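Local structure of CHIR AB1 (Gallus gallus, 2VSD) at residues P6-H11 with D88-V93; V22-H27 with F58-T63; H27-A32 with C73-S78; V35-N40 with G69-R74. The protein probably binds the Fc part of chicken antibody as a cell-surface receptor of the immunoglobulin superfamily; this chain is its immunoglobulin-like domain. One frame throughout, in Å; residues are numbered along the deposited sequence.

In the fold
The four contacts run through one immunoglobulin-like beta sandwich. Interaction 2 lies in the three-stranded sheet and interaction 4 in the four-stranded one, their centres about 10 Å apart; the disulfide between Cys26 and Cys73, with SG to SG 2.1 Å, ties the sheets together. Interaction 1 brings an edge strand of each sheet side by side and is joined to interaction 4 by the backbone hydrogen bond from Tyr71 N to Val90 O. Interaction 3 uses the later part of strand 69-78, where the loop 27-32 packs on it, its centre about 17 Å from that of interaction 2. The glycan on Asn40 lies beside Gly69, at the start of strand 69-78. Interactions 3 and 4 both touch the second subunit.

Interaction 1: residues P6-H11 with D88-V93; sequences PSLSLH and DPVELV
Leu8 and Val90 are the nearest backbone partners of two strands, 7-11 and 90-92, that run roughly parallel at 27° with their axes 7.6 Å apart, too far for direct pairing of their main chains. Val90 fills the gap with both methyls. Its CG1, anti to the backbone N (chi1 -176°), lies 3.5 Å from Leu10 CB, while CG2 comes up to the main chain and stops 3.3 Å from Leu8 O. Leu10 crosses Val90 at a slant and reaches on with CD2, which sits 3.6 Å from Glu91 O and also touches Leu92 CD1. Beyond this apolar patch, toward Asp88, water takes over. One molecule accepts from Asp88 N and donates to Pro6 O at 2.7 Å; a second accepts from Leu8 N at 2.8 Å and donates to Asp88 O, so both main-chain groups of Asp88 are bridged, to Pro6 and Leu8. Leu10 also packs on Leu24 and Leu92 on Tyr71, which places the contact where the edges of the two sheets of the immunoglobulin sandwich draw together. Glu91 CB points away from strand 7-11, and OE1 hydrogen-bonds to Thr70 OG1. Contact of the strands thus rests on methyl packing at one end and on two bridging waters at the other, a junction that closes the side of the sandwich without making its two sheets continuous.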
loop_
_atom_site.group_PDB
_atom_site.type_symbol
_atom_site.label_atom_id
_atom_site.label_comp_id
_atom_site.label_asym_id
_atom_site.label_seq_id
_atom_site.Cartn_x
_atom_site.Cartn_y
_atom_site.Cartn_z
ATOM N N PRO A 6 9.165 -11.309 6.038
ATOM C CA PRO A 6 9.988 -11.431 4.836
ATOM C C PRO A 6 11.386 -10.839 5.070
ATOM O O PRO A 6 11.601 -10.145 6.049
ATOM C CB PRO A 6 9.206 -10.618 3.794
ATOM C CG PRO A 6 8.517 -9.535 4.611
ATOM C CD PRO A 6 8.185 -10.196 5.940
ATOM N N SER A 7 12.315 -11.113 4.170
ATOM C CA SER A 7 13.623 -10.447 4.232
ATOM C C SER A 7 13.964 -9.806 2.888
ATOM O O SER A 7 13.548 -10.269 1.830
ATOM C CB SER A 7 14.704 -11.446 4.658
ATOM O OG SER A 7 14.848 -12.408 3.645
ATOM N N LEU A 8 14.744 -8.739 2.941
ATOM C CA LEU A 8 14.930 -7.876 1.775
ATOM C C LEU A 8 16.428 -7.797 1.515
ATOM O O LEU A 8 17.239 -7.667 2.461
ATOM C CB LEU A 8 14.316 -6.500 2.068
ATOM C CG LEU A 8 14.311 -5.397 0.996
ATOM C CD1 LEU A 8 13.527 -5.793 -0.247
ATOM C CD2 LEU A 8 13.797 -4.069 1.636
ATOM N N SER A 9 16.802 -7.933 0.249
ATOM C CA SER A 9 18.179 -7.680 -0.129
ATOM C C SER A 9 18.241 -6.573 -1.176
ATOM O O SER A 9 17.278 -6.336 -1.915
ATOM C CB SER A 9 18.852 -8.964 -0.626
ATOM O OG SER A 9 18.232 -9.433 -1.796
ATOM N N LEU A 10 19.377 -5.899 -1.216
ATOM C CA LEU A 10 19.618 -4.828 -2.180
ATOM C C LEU A 10 20.878 -5.100 -3.000
ATOM O O LEU A 10 21.948 -5.337 -2.419
ATOM C CB LEU A 10 19.739 -3.514 -1.423
ATOM C CG LEU A 10 20.389 -2.332 -2.160
ATOM C CD1 LEU A 10 19.463 -1.805 -3.255
ATOM C CD2 LEU A 10 20.763 -1.225 -1.178
ATOM N N HIS A 11 20.765 -5.031 -4.330
ATOM C CA HIS A 11 21.943 -5.234 -5.206
ATOM C C HIS A 11 21.861 -4.247 -6.353
ATOM O O HIS A 11 20.827 -4.158 -7.000
ATOM C CB HIS A 11 21.992 -6.659 -5.783
ATOM C CG HIS A 11 22.093 -7.734 -4.736
ATOM N ND1 HIS A 11 20.986 -8.376 -4.220
ATOM C CD2 HIS A 11 23.159 -8.230 -4.064
ATOM C CE1 HIS A 11 21.368 -9.243 -3.297
ATOM N NE2 HIS A 11 22.682 -9.172 -3.180
ATOM N N ASP A 88 13.222 -6.481 8.069
ATOM C CA ASP A 88 14.277 -5.638 8.602
ATOM C C ASP A 88 14.683 -4.677 7.466
ATOM O O ASP A 88 14.617 -5.052 6.318
ATOM C CB ASP A 88 15.489 -6.485 8.998
ATOM C CG ASP A 88 15.239 -7.310 10.268
ATOM O OD1 ASP A 88 14.370 -6.916 11.091
ATOM O OD2 ASP A 88 15.945 -8.314 10.426
ATOM N N PRO A 89 15.124 -3.461 7.802
ATOM C CA PRO A 89 15.390 -2.436 6.770
ATOM C C PRO A 89 16.689 -2.665 5.984
ATOM O O PRO A 89 17.660 -3.293 6.500
ATOM C CB PRO A 89 15.467 -1.152 7.595
ATOM C CG PRO A 89 16.105 -1.621 8.897
ATOM C CD PRO A 89 15.416 -2.961 9.164
ATOM N N VAL A 90 16.714 -2.170 4.737
ATOM C CA VAL A 90 17.978 -2.108 3.972
ATOM C C VAL A 90 18.069 -0.673 3.484
ATOM O O VAL A 90 17.074 -0.122 2.983
ATOM C CB VAL A 90 18.013 -3.098 2.795
ATOM C CG1 VAL A 90 19.380 -3.080 2.070
ATOM C CG2 VAL A 90 17.773 -4.534 3.302
ATOM N N GLU A 91 19.236 -0.064 3.646
ATOM C CA GLU A 91 19.406 1.345 3.329
ATOM C C GLU A 91 20.068 1.513 1.948
ATOM O O GLU A 91 21.129 0.902 1.685
ATOM C CB GLU A 91 20.241 1.987 4.421
ATOM C CG GLU A 91 20.183 3.516 4.408
ATOM C CD GLU A 91 18.931 4.095 5.050
ATOM O OE1 GLU A 91 18.164 3.357 5.711
ATOM O OE2 GLU A 91 18.751 5.327 4.940
ATOM N N LEU A 92 19.415 2.296 1.071
ATOM C CA LEU A 92 20.063 2.785 -0.183
ATOM C C LEU A 92 20.784 4.109 0.082
ATOM O O LEU A 92 20.175 5.123 0.478
ATOM C CB LEU A 92 19.022 2.941 -1.305
ATOM C CG LEU A 92 19.605 3.447 -2.632
ATOM C CD1 LEU A 92 20.693 2.439 -3.154
ATOM C CD2 LEU A 92 18.465 3.584 -3.602
ATOM N N VAL A 93 22.104 4.086 -0.108
ATOM C CA VAL A 93 22.955 5.220 0.183
ATOM C C VAL A 93 23.502 5.636 -1.150
ATOM O O VAL A 93 24.057 4.819 -1.853
ATOM C CB VAL A 93 24.153 4.813 1.087
ATOM C CG1 VAL A 93 25.051 6.054 1.335
ATOM C CG2 VAL A 93 23.650 4.207 2.397
HETATM O O HOH W 1 13.433 -9.353 7.830
HETATM O O HOH W 2 15.459 -7.528 5.411
#

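Interaction 2: residues V22-H27 with F58-T63; sequences VTLRCH and FSFAVT
Val22, Leu24 and Phe60 form the apolar centre of this antiparallel strand pair, on the face that looks into the core of the immunoglobulin-like sandwich. Val22 CG2 lies over one face of the Phe60 ring, offset toward the rim, in a CH-pi contact 4.0 Å from the ring centroid. Phe60 CG stands between the backbone N and the carbonyl carbon (chi1 55°), and the end of the side chain comes nearer to strand 22-27. From two residues further along the same strand face, Leu24 CD2 meets the ring at Phe60 CE2, 3.7 Å away, so two branched side chains share one aromatic. Val22 CG1 turns instead to Val62 CG2. At the other end Phe58 presents its ring edge to Cys26 CB, beside the disulfide to Cys73, and packs on Val35 and Leu37 of the facing sheet.

Main-chain bonds frame this core. Val22 and Phe60 are a hydrogen-bonded pair with both bonds made, as are Leu24 and Phe58; the bond from Leu24 N to Phe58 O is 2.9 Å long and nearly straight at 175°. Thr23 and Ser59 between them are a non-hydrogen-bonded pair, with CA atoms 4.2 Å apart and side chains on the opposite, outer face. There the two hydroxyls meet, each oxygen anti to its own carbonyl carbon, with Thr23 OG1 2.8 Å from Ser59 OG.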
loop_
_atom_site.group_PDB
_atom_site.type_symbol
_atom_site.label_atom_id
_atom_site.label_comp_id
_atom_site.label_asym_id
_atom_site.label_seq_id
_atom_site.Cartn_x
_atom_site.Cartn_y
_atom_site.Cartn_z
ATOM N N VAL A 22 18.927 -0.482 -9.467
ATOM C CA VAL A 22 19.003 -1.315 -8.274
ATOM C C VAL A 22 17.856 -2.322 -8.254
ATOM O O VAL A 22 16.803 -2.099 -8.844
ATOM C CB VAL A 22 19.016 -0.516 -6.937
ATOM C CG1 VAL A 22 20.238 0.394 -6.841
ATOM C CG2 VAL A 22 17.700 0.328 -6.768
ATOM N N THR A 23 18.090 -3.424 -7.553
ATOM C CA THR A 23 17.106 -4.465 -7.403
ATOM C C THR A 23 16.959 -4.719 -5.916
ATOM O O THR A 23 17.949 -5.022 -5.207
ATOM C CB THR A 23 17.548 -5.782 -8.097
ATOM O OG1 THR A 23 17.624 -5.579 -9.515
ATOM C CG2 THR A 23 16.501 -6.868 -7.821
ATOM N N LEU A 24 15.722 -4.605 -5.451
ATOM C CA LEU A 24 15.349 -4.928 -4.095
ATOM C C LEU A 24 14.573 -6.229 -4.168
ATOM O O LEU A 24 13.489 -6.281 -4.765
ATOM C CB LEU A 24 14.418 -3.842 -3.514
ATOM C CG LEU A 24 15.007 -2.504 -3.050
ATOM C CD1 LEU A 24 15.872 -2.670 -1.799
ATOM C CD2 LEU A 24 15.745 -1.752 -4.153
ATOM N N ARG A 25 15.138 -7.273 -3.586
ATOM C CA ARG A 25 14.553 -8.599 -3.724
ATOM C C ARG A 25 13.912 -8.971 -2.387
ATOM O O ARG A 25 14.596 -9.022 -1.335
ATOM C CB ARG A 25 15.644 -9.594 -4.156
ATOM C CG ARG A 25 15.168 -10.998 -4.326
ATOM C CD ARG A 25 16.276 -11.871 -4.925
ATOM N NE ARG A 25 15.930 -13.290 -4.816
ATOM C CZ ARG A 25 15.322 -14.000 -5.764
ATOM N NH1 ARG A 25 14.986 -13.439 -6.924
ATOM N NH2 ARG A 25 15.063 -15.286 -5.550
ATOM N N CYS A 26 12.606 -9.239 -2.424
ATOM C CA CYS A 26 11.861 -9.520 -1.207
ATOM C C CYS A 26 11.620 -11.011 -1.172
ATOM O O CYS A 26 10.917 -11.554 -2.049
ATOM C CB CYS A 26 10.518 -8.777 -1.165
ATOM S SG CYS A 26 9.621 -8.948 0.418
ATOM N N HIS A 27 12.203 -11.654 -0.170
ATOM C CA HIS A 27 12.128 -13.122 -0.030
ATOM C C HIS A 27 10.996 -13.536 0.873
ATOM O O HIS A 27 10.908 -13.080 2.001
ATOM C CB HIS A 27 13.428 -13.659 0.563
ATOM C CG HIS A 27 14.628 -13.390 -0.286
ATOM N ND1 HIS A 27 15.433 -12.282 -0.112
ATOM C CD2 HIS A 27 15.161 -14.086 -1.319
ATOM C CE1 HIS A 27 16.408 -12.302 -1.004
ATOM N NE2 HIS A 27 16.270 -13.390 -1.746
ATOM N N PHE A 58 11.894 -5.883 -7.107
ATOM C CA PHE A 58 11.538 -4.562 -7.571
ATOM C C PHE A 58 12.817 -3.994 -8.140
ATOM O O PHE A 58 13.747 -3.691 -7.385
ATOM C CB PHE A 58 11.065 -3.690 -6.392
ATOM C CG PHE A 58 9.872 -4.246 -5.669
ATOM C CD1 PHE A 58 8.577 -3.848 -6.032
ATOM C CD2 PHE A 58 10.025 -5.188 -4.650
ATOM C CE1 PHE A 58 7.471 -4.366 -5.376
ATOM C CE2 PHE A 58 8.922 -5.722 -3.995
ATOM C CZ PHE A 58 7.643 -5.310 -4.353
ATOM N N SER A 59 12.884 -3.833 -9.452
ATOM C CA SER A 59 14.085 -3.281 -10.070
ATOM C C SER A 59 13.714 -1.936 -10.648
ATOM O O SER A 59 12.680 -1.825 -11.341
ATOM C CB SER A 59 14.616 -4.183 -11.183
ATOM O OG SER A 59 15.065 -5.414 -10.665
ATOM N N PHE A 60 14.528 -0.925 -10.351
ATOM C CA PHE A 60 14.263 0.430 -10.852
ATOM C C PHE A 60 15.535 1.243 -10.995
ATOM O O PHE A 60 16.588 0.938 -10.373
ATOM C CB PHE A 60 13.237 1.165 -9.982
ATOM C CG PHE A 60 13.589 1.228 -8.516
ATOM C CD1 PHE A 60 14.263 2.333 -7.990
ATOM C CD2 PHE A 60 13.208 0.201 -7.648
ATOM C CE1 PHE A 60 14.579 2.402 -6.636
ATOM C CE2 PHE A 60 13.525 0.261 -6.306
ATOM C CZ PHE A 60 14.186 1.361 -5.786
ATOM N N ALA A 61 15.453 2.272 -11.833
ATOM C CA ALA A 61 16.588 3.169 -11.990
ATOM C C ALA A 61 16.584 4.184 -10.857
ATOM O O ALA A 61 15.518 4.653 -10.434
ATOM C CB ALA A 61 16.504 3.868 -13.337
ATOM N N VAL A 62 17.770 4.516 -10.357
ATOM C CA VAL A 62 17.925 5.611 -9.402
ATOM C C VAL A 62 17.896 6.900 -10.225
ATOM O O VAL A 62 18.785 7.119 -11.079
ATOM C CB VAL A 62 19.235 5.466 -8.615
ATOM C CG1 VAL A 62 19.402 6.614 -7.613
ATOM C CG2 VAL A 62 19.279 4.068 -7.890
ATOM N N THR A 63 16.862 7.717 -10.046
ATOM C CA THR A 63 16.716 8.908 -10.881
ATOM C C THR A 63 16.777 10.187 -10.065
ATOM O O THR A 63 16.777 11.283 -10.632
ATOM C CB THR A 63 15.397 8.885 -11.651
ATOM O OG1 THR A 63 14.294 8.977 -10.720
ATOM C CG2 THR A 63 15.283 7.591 -12.463
#

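Interaction 3: residues H27-A32 with C73-S78; sequences HLPRMA and CRYQVS
Leu28 CD2 lies over one face of the Tyr75 ring, offset toward the rim, and the two side chains slide past each other in opposite directions. This methyl makes a CH-pi contact 3.8 Å from the ring centroid, while Leu28 CB and CG follow the CD1-CE1 side of the ring. Tyr75 CG stands between the backbone N and the carbonyl carbon (chi1 68°), and CB points toward the loop. Pro29 crosses the tyrosine at about a right angle near its tip, with CD 3.3 Å from Tyr75 OH; that hydroxyl is hydrogen-bonded to Pro4 O. Met31 also crosses at about a right angle, but at the ring edge: SD lies 5.4 Å from the centroid, a Met-aromatic contact, and touches Val77 CG1 as well. Val77 CG1 is also 3.2 Å from Ala32 O. Val77 packs on Ser78 of the second subunit too. The loop corresponds to the BC loop of the immunoglobulin fold, which links the two sheets and here packs on the F strand carrying Cys73 of the Cys26-Cys73 disulfide.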
loop_
_atom_site.group_PDB
_atom_site.type_symbol
_atom_site.label_atom_id
_atom_site.label_comp_id
_atom_site.label_asym_id
_atom_site.label_seq_id
_atom_site.Cartn_x
_atom_site.Cartn_y
_atom_site.Cartn_z
ATOM N N HIS A 27 12.203 -11.654 -0.170
ATOM C CA HIS A 27 12.128 -13.122 -0.030
ATOM C C HIS A 27 10.996 -13.536 0.873
ATOM O O HIS A 27 10.908 -13.080 2.001
ATOM C CB HIS A 27 13.428 -13.659 0.563
ATOM C CG HIS A 27 14.628 -13.390 -0.286
ATOM N ND1 HIS A 27 15.433 -12.282 -0.112
ATOM C CD2 HIS A 27 15.161 -14.086 -1.319
ATOM C CE1 HIS A 27 16.408 -12.302 -1.004
ATOM N NE2 HIS A 27 16.270 -13.390 -1.746
ATOM N N LEU A 28 10.135 -14.421 0.381
ATOM C CA LEU A 28 9.041 -14.916 1.213
ATOM C C LEU A 28 8.649 -16.345 0.828
ATOM O O LEU A 28 9.225 -16.894 -0.109
ATOM C CB LEU A 28 7.843 -13.942 1.257
ATOM C CG LEU A 28 7.110 -13.088 0.190
ATOM C CD1 LEU A 28 7.931 -12.652 -1.031
ATOM C CD2 LEU A 28 5.737 -13.657 -0.230
ATOM N N PRO A 29 7.689 -16.951 1.560
ATOM C CA PRO A 29 7.292 -18.331 1.236
ATOM C C PRO A 29 6.625 -18.516 -0.129
ATOM O O PRO A 29 6.155 -17.547 -0.746
ATOM C CB PRO A 29 6.311 -18.695 2.358
ATOM C CG PRO A 29 6.602 -17.732 3.469
ATOM C CD PRO A 29 6.955 -16.449 2.733
ATOM N N ARG A 30 6.566 -19.772 -0.581
ATOM C CA ARG A 30 5.950 -20.113 -1.865
ATOM C C ARG A 30 4.426 -20.175 -1.748
ATOM O O ARG A 30 3.804 -21.243 -1.911
ATOM C CB ARG A 30 6.492 -21.443 -2.389
ATOM C CG ARG A 30 7.953 -21.400 -2.816
ATOM C CD ARG A 30 8.304 -22.694 -3.516
ATOM N NE ARG A 30 9.741 -22.929 -3.580
ATOM C CZ ARG A 30 10.495 -22.695 -4.650
ATOM N NH1 ARG A 30 9.956 -22.203 -5.763
ATOM N NH2 ARG A 30 11.797 -22.958 -4.609
ATOM N N MET A 31 3.840 -19.026 -1.421
ATOM C CA MET A 31 2.392 -18.808 -1.494
ATOM C C MET A 31 2.144 -17.635 -2.438
ATOM O O MET A 31 2.998 -16.766 -2.569
ATOM C CB MET A 31 1.831 -18.481 -0.110
ATOM C CG MET A 31 2.510 -17.298 0.590
ATOM S SD MET A 31 1.868 -16.998 2.237
ATOM C CE MET A 31 2.741 -18.221 3.225
ATOM N N ALA A 32 0.998 -17.608 -3.104
ATOM C CA ALA A 32 0.608 -16.436 -3.897
ATOM C C ALA A 32 0.404 -15.252 -2.940
ATOM O O ALA A 32 -0.195 -15.394 -1.878
ATOM C CB ALA A 32 -0.671 -16.719 -4.719
ATOM N N CYS A 73 10.123 -4.438 3.042
ATOM C CA CYS A 73 9.042 -5.094 2.299
ATOM C C CYS A 73 8.073 -5.811 3.243
ATOM O O CYS A 73 8.443 -6.138 4.381
ATOM C CB CYS A 73 9.572 -5.994 1.157
ATOM S SG CYS A 73 10.432 -7.519 1.658
ATOM N N ARG A 74 6.838 -5.987 2.755
ATOM C CA ARG A 74 5.693 -6.489 3.508
ATOM C C ARG A 74 4.927 -7.331 2.501
ATOM O O ARG A 74 4.901 -7.004 1.308
ATOM C CB ARG A 74 4.852 -5.264 3.888
ATOM C CG ARG A 74 3.662 -5.454 4.725
ATOM C CD ARG A 74 3.230 -4.087 5.132
ATOM N NE ARG A 74 2.023 -4.079 5.940
ATOM C CZ ARG A 74 0.861 -3.559 5.578
ATOM N NH1 ARG A 74 0.675 -3.012 4.377
ATOM N NH2 ARG A 74 -0.146 -3.631 6.432
ATOM N N TYR A 75 4.276 -8.405 2.933
ATOM C CA TYR A 75 3.405 -9.138 1.993
ATOM C C TYR A 75 2.078 -9.503 2.636
ATOM O O TYR A 75 1.981 -9.498 3.859
ATOM C CB TYR A 75 4.092 -10.357 1.363
ATOM C CG TYR A 75 4.397 -11.482 2.317
ATOM C CD1 TYR A 75 5.548 -11.459 3.110
ATOM C CD2 TYR A 75 3.557 -12.597 2.402
ATOM C CE1 TYR A 75 5.847 -12.503 3.997
ATOM C CE2 TYR A 75 3.843 -13.650 3.286
ATOM C CZ TYR A 75 4.988 -13.594 4.085
ATOM O OH TYR A 75 5.308 -14.626 4.968
ATOM N N GLN A 76 1.076 -9.740 1.780
ATOM C CA GLN A 76 -0.316 -9.904 2.192
ATOM C C GLN A 76 -1.028 -10.947 1.352
ATOM O O GLN A 76 -0.804 -11.079 0.140
ATOM C CB GLN A 76 -1.103 -8.578 2.070
ATOM C CG GLN A 76 -0.543 -7.400 2.834
ATOM C CD GLN A 76 -1.483 -6.196 2.806
ATOM O OE1 GLN A 76 -2.041 -5.849 1.756
ATOM N NE2 GLN A 76 -1.663 -5.566 3.959
ATOM N N VAL A 77 -1.914 -11.679 2.022
ATOM C CA VAL A 77 -2.788 -12.635 1.362
ATOM C C VAL A 77 -4.223 -12.399 1.840
ATOM O O VAL A 77 -4.437 -11.850 2.909
ATOM C CB VAL A 77 -2.369 -14.106 1.660
ATOM C CG1 VAL A 77 -0.999 -14.386 1.070
ATOM C CG2 VAL A 77 -2.388 -14.380 3.159
ATOM N N SER A 78 -5.199 -12.827 1.044
ATOM C CA SER A 78 -6.610 -12.615 1.419
ATOM C C SER A 78 -7.343 -13.890 1.858
ATOM O O SER A 78 -8.522 -13.834 2.221
ATOM C CB SER A 78 -7.380 -11.924 0.289
ATOM O OG SER A 78 -7.270 -12.655 -0.898
#

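Interaction 4: residues V35-N40 with G69-R74. With NAG (2-acetamido-2-deoxy-beta-D-glucopyranose), chain B.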
loop_
_atom_site.group_PDB
_atom_site.type_symbol
_atom_site.label_atom_id
_atom_site.label_comp_id
_atom_site.label_asym_id
_atom_site.label_seq_id
_atom_site.Cartn_x
_atom_site.Cartn_y
_atom_site.Cartn_z
ATOM N N VAL A 35 3.028 -8.238 -2.850
ATOM C CA VAL A 35 4.243 -7.848 -2.133
ATOM C C VAL A 35 4.381 -6.333 -2.236
ATOM O O VAL A 35 4.142 -5.778 -3.306
ATOM C CB VAL A 35 5.472 -8.534 -2.719
ATOM C CG1 VAL A 35 6.702 -8.253 -1.858
ATOM C CG2 VAL A 35 5.233 -10.055 -2.829
ATOM N N GLN A 36 4.739 -5.680 -1.130
ATOM C CA GLN A 36 4.890 -4.222 -1.133
ATOM C C GLN A 36 6.330 -3.798 -0.854
ATOM O O GLN A 36 6.977 -4.365 0.043
ATOM C CB GLN A 36 4.039 -3.643 -0.034
ATOM C CG GLN A 36 2.555 -3.951 -0.221
ATOM C CD GLN A 36 1.672 -3.392 0.868
ATOM O OE1 GLN A 36 2.122 -3.089 1.983
ATOM N NE2 GLN A 36 0.365 -3.287 0.561
ATOM N N LEU A 37 6.795 -2.765 -1.550
ATOM C CA LEU A 37 8.060 -2.159 -1.200
ATOM C C LEU A 37 7.768 -0.788 -0.611
ATOM O O LEU A 37 7.139 0.040 -1.275
ATOM C CB LEU A 37 8.984 -2.021 -2.423
ATOM C CG LEU A 37 10.409 -1.500 -2.100
ATOM C CD1 LEU A 37 11.277 -2.584 -1.410
ATOM C CD2 LEU A 37 11.067 -1.052 -3.393
ATOM N N TRP A 38 8.315 -0.554 0.578
ATOM C CA TRP A 38 8.093 0.669 1.355
ATOM C C TRP A 38 9.401 1.416 1.437
ATOM O O TRP A 38 10.478 0.788 1.583
ATOM C CB TRP A 38 7.675 0.314 2.774
ATOM C CG TRP A 38 6.278 -0.202 2.824
ATOM C CD1 TRP A 38 5.815 -1.372 2.283
ATOM C CD2 TRP A 38 5.158 0.447 3.432
ATOM N NE1 TRP A 38 4.449 -1.505 2.555
ATOM C CE2 TRP A 38 4.028 -0.398 3.243
ATOM C CE3 TRP A 38 5.000 1.651 4.142
ATOM C CZ2 TRP A 38 2.745 -0.062 3.706
ATOM C CZ3 TRP A 38 3.725 1.990 4.624
ATOM C CH2 TRP A 38 2.601 1.123 4.401
ATOM N N LEU A 39 9.311 2.741 1.328
ATOM C CA LEU A 39 10.489 3.622 1.437
ATOM C C LEU A 39 10.212 4.667 2.520
ATOM O O LEU A 39 9.202 5.396 2.421
ATOM C CB LEU A 39 10.785 4.294 0.071
ATOM C CG LEU A 39 11.796 5.456 0.077
ATOM C CD1 LEU A 39 13.155 5.016 0.716
ATOM C CD2 LEU A 39 12.047 6.018 -1.326
ATOM N N ASN A 40 11.067 4.723 3.559
ATOM C CA ASN A 40 10.901 5.713 4.641
ATOM C C ASN A 40 9.502 5.632 5.265
ATOM O O ASN A 40 8.905 6.659 5.663
ATOM C CB ASN A 40 11.151 7.147 4.146
ATOM C CG ASN A 40 12.571 7.377 3.657
ATOM O OD1 ASN A 40 13.462 6.525 3.812
ATOM N ND2 ASN A 40 12.758 8.546 3.003
ATOM N N GLY A 69 17.411 6.048 1.070
ATOM C CA GLY A 69 16.626 5.947 2.304
ATOM C C GLY A 69 16.405 4.527 2.754
ATOM O O GLY A 69 17.133 3.601 2.353
ATOM N N THR A 70 15.381 4.352 3.583
ATOM C CA THR A 70 15.188 3.064 4.254
ATOM C C THR A 70 14.117 2.243 3.557
ATOM O O THR A 70 12.933 2.624 3.560
ATOM C CB THR A 70 14.805 3.257 5.710
ATOM O OG1 THR A 70 15.747 4.131 6.311
ATOM C CG2 THR A 70 14.821 1.878 6.447
ATOM N N TYR A 71 14.548 1.156 2.927
ATOM C CA TYR A 71 13.638 0.236 2.237
ATOM C C TYR A 71 13.222 -0.956 3.094
ATOM O O TYR A 71 14.040 -1.547 3.798
ATOM C CB TYR A 71 14.232 -0.257 0.925
ATOM C CG TYR A 71 14.245 0.820 -0.147
ATOM C CD1 TYR A 71 15.319 1.727 -0.239
ATOM C CD2 TYR A 71 13.181 0.946 -1.042
ATOM C CE1 TYR A 71 15.349 2.717 -1.224
ATOM C CE2 TYR A 71 13.192 1.971 -2.032
ATOM C CZ TYR A 71 14.279 2.830 -2.101
ATOM O OH TYR A 71 14.295 3.833 -3.052
ATOM N N GLN A 72 11.945 -1.307 3.002
ATOM C CA GLN A 72 11.407 -2.489 3.680
ATOM C C GLN A 72 10.407 -3.159 2.788
ATOM O O GLN A 72 9.850 -2.510 1.888
ATOM C CB GLN A 72 10.716 -2.088 4.976
ATOM C CG GLN A 72 11.658 -1.650 6.061
ATOM C CD GLN A 72 10.920 -1.003 7.200
ATOM O OE1 GLN A 72 10.353 0.076 7.046
ATOM N NE2 GLN A 72 10.882 -1.677 8.345
ATOM N N CYS A 73 10.123 -4.438 3.042
ATOM C CA CYS A 73 9.042 -5.094 2.299
ATOM C C CYS A 73 8.073 -5.811 3.243
ATOM O O CYS A 73 8.443 -6.138 4.381
ATOM C CB CYS A 73 9.572 -5.994 1.157
ATOM S SG CYS A 73 10.432 -7.519 1.658
ATOM N N ARG A 74 6.838 -5.987 2.755
ATOM C CA ARG A 74 5.693 -6.489 3.508
ATOM C C ARG A 74 4.927 -7.331 2.501
ATOM O O ARG A 74 4.901 -7.004 1.308
ATOM C CB ARG A 74 4.852 -5.264 3.888
ATOM C CG ARG A 74 3.662 -5.454 4.725
ATOM C CD ARG A 74 3.230 -4.087 5.132
ATOM N NE ARG A 74 2.023 -4.079 5.940
ATOM C CZ ARG A 74 0.861 -3.559 5.578
ATOM N NH1 ARG A 74 0.675 -3.012 4.377
ATOM N NH2 ARG A 74 -0.146 -3.631 6.432
HETATM C C1 NAG B . 14.059 8.928 2.481
HETATM C C2 NAG B . 13.791 10.087 1.512
HETATM C C3 NAG B . 15.075 10.804 1.030
HETATM C C4 NAG B . 16.060 11.022 2.185
HETATM C C5 NAG B . 16.182 9.740 3.031
HETATM C C6 NAG B . 17.108 9.850 4.255
HETATM C C7 NAG B . 11.683 9.830 0.231
HETATM C C8 NAG B . 10.949 10.275 1.430
HETATM N N2 NAG B . 13.017 9.674 0.330
HETATM O O3 NAG B . 14.703 12.038 0.410
HETATM O O4 NAG B . 17.389 11.285 1.763
HETATM O O5 NAG B . 14.898 9.366 3.517
HETATM O O6 NAG B . 16.689 10.967 5.040
HETATM O O7 NAG B . 10.991 9.562 -0.783
HETATM O O HOH W 3 15.439 7.212 6.077
#
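Arg74 and Gln36 face each other as a hydrogen-bonded pair of antiparallel strands in the four-stranded sheet of the immunoglobulin fold. From CB, 4.0 Å from Trp38 NE1, the arginine runs extended alongside Gln36, with CG anti to the backbone N (chi1 -177°). Arg74 CG lies 3.9 Å and CD 3.5 Å from Gln36 OE1. At the tip Arg74 NH1 donates to Gln36 OE1 at 2.8 Å, the oxygen lying in the guanidinium plane; NH1 also forms a salt bridge with Asp46 OD2 of the second subunit. Gln36 OE1 accepts a second bond, from Trp38 NE1; the indole is turned almost perpendicular to the guanidinium, and Trp38 CZ2 is 3.7 Å from Arg74 NH1. On the inner face Leu39 CD1 lies over the Tyr71 ring, 3.8 Å from its centroid. Asn40 OD1 accepts from Thr70 N at 2.9 Å and from a water shared with Thr70 OG1, while Asn40 ND2 is bonded covalently to C1 of the N-acetylglucosamine.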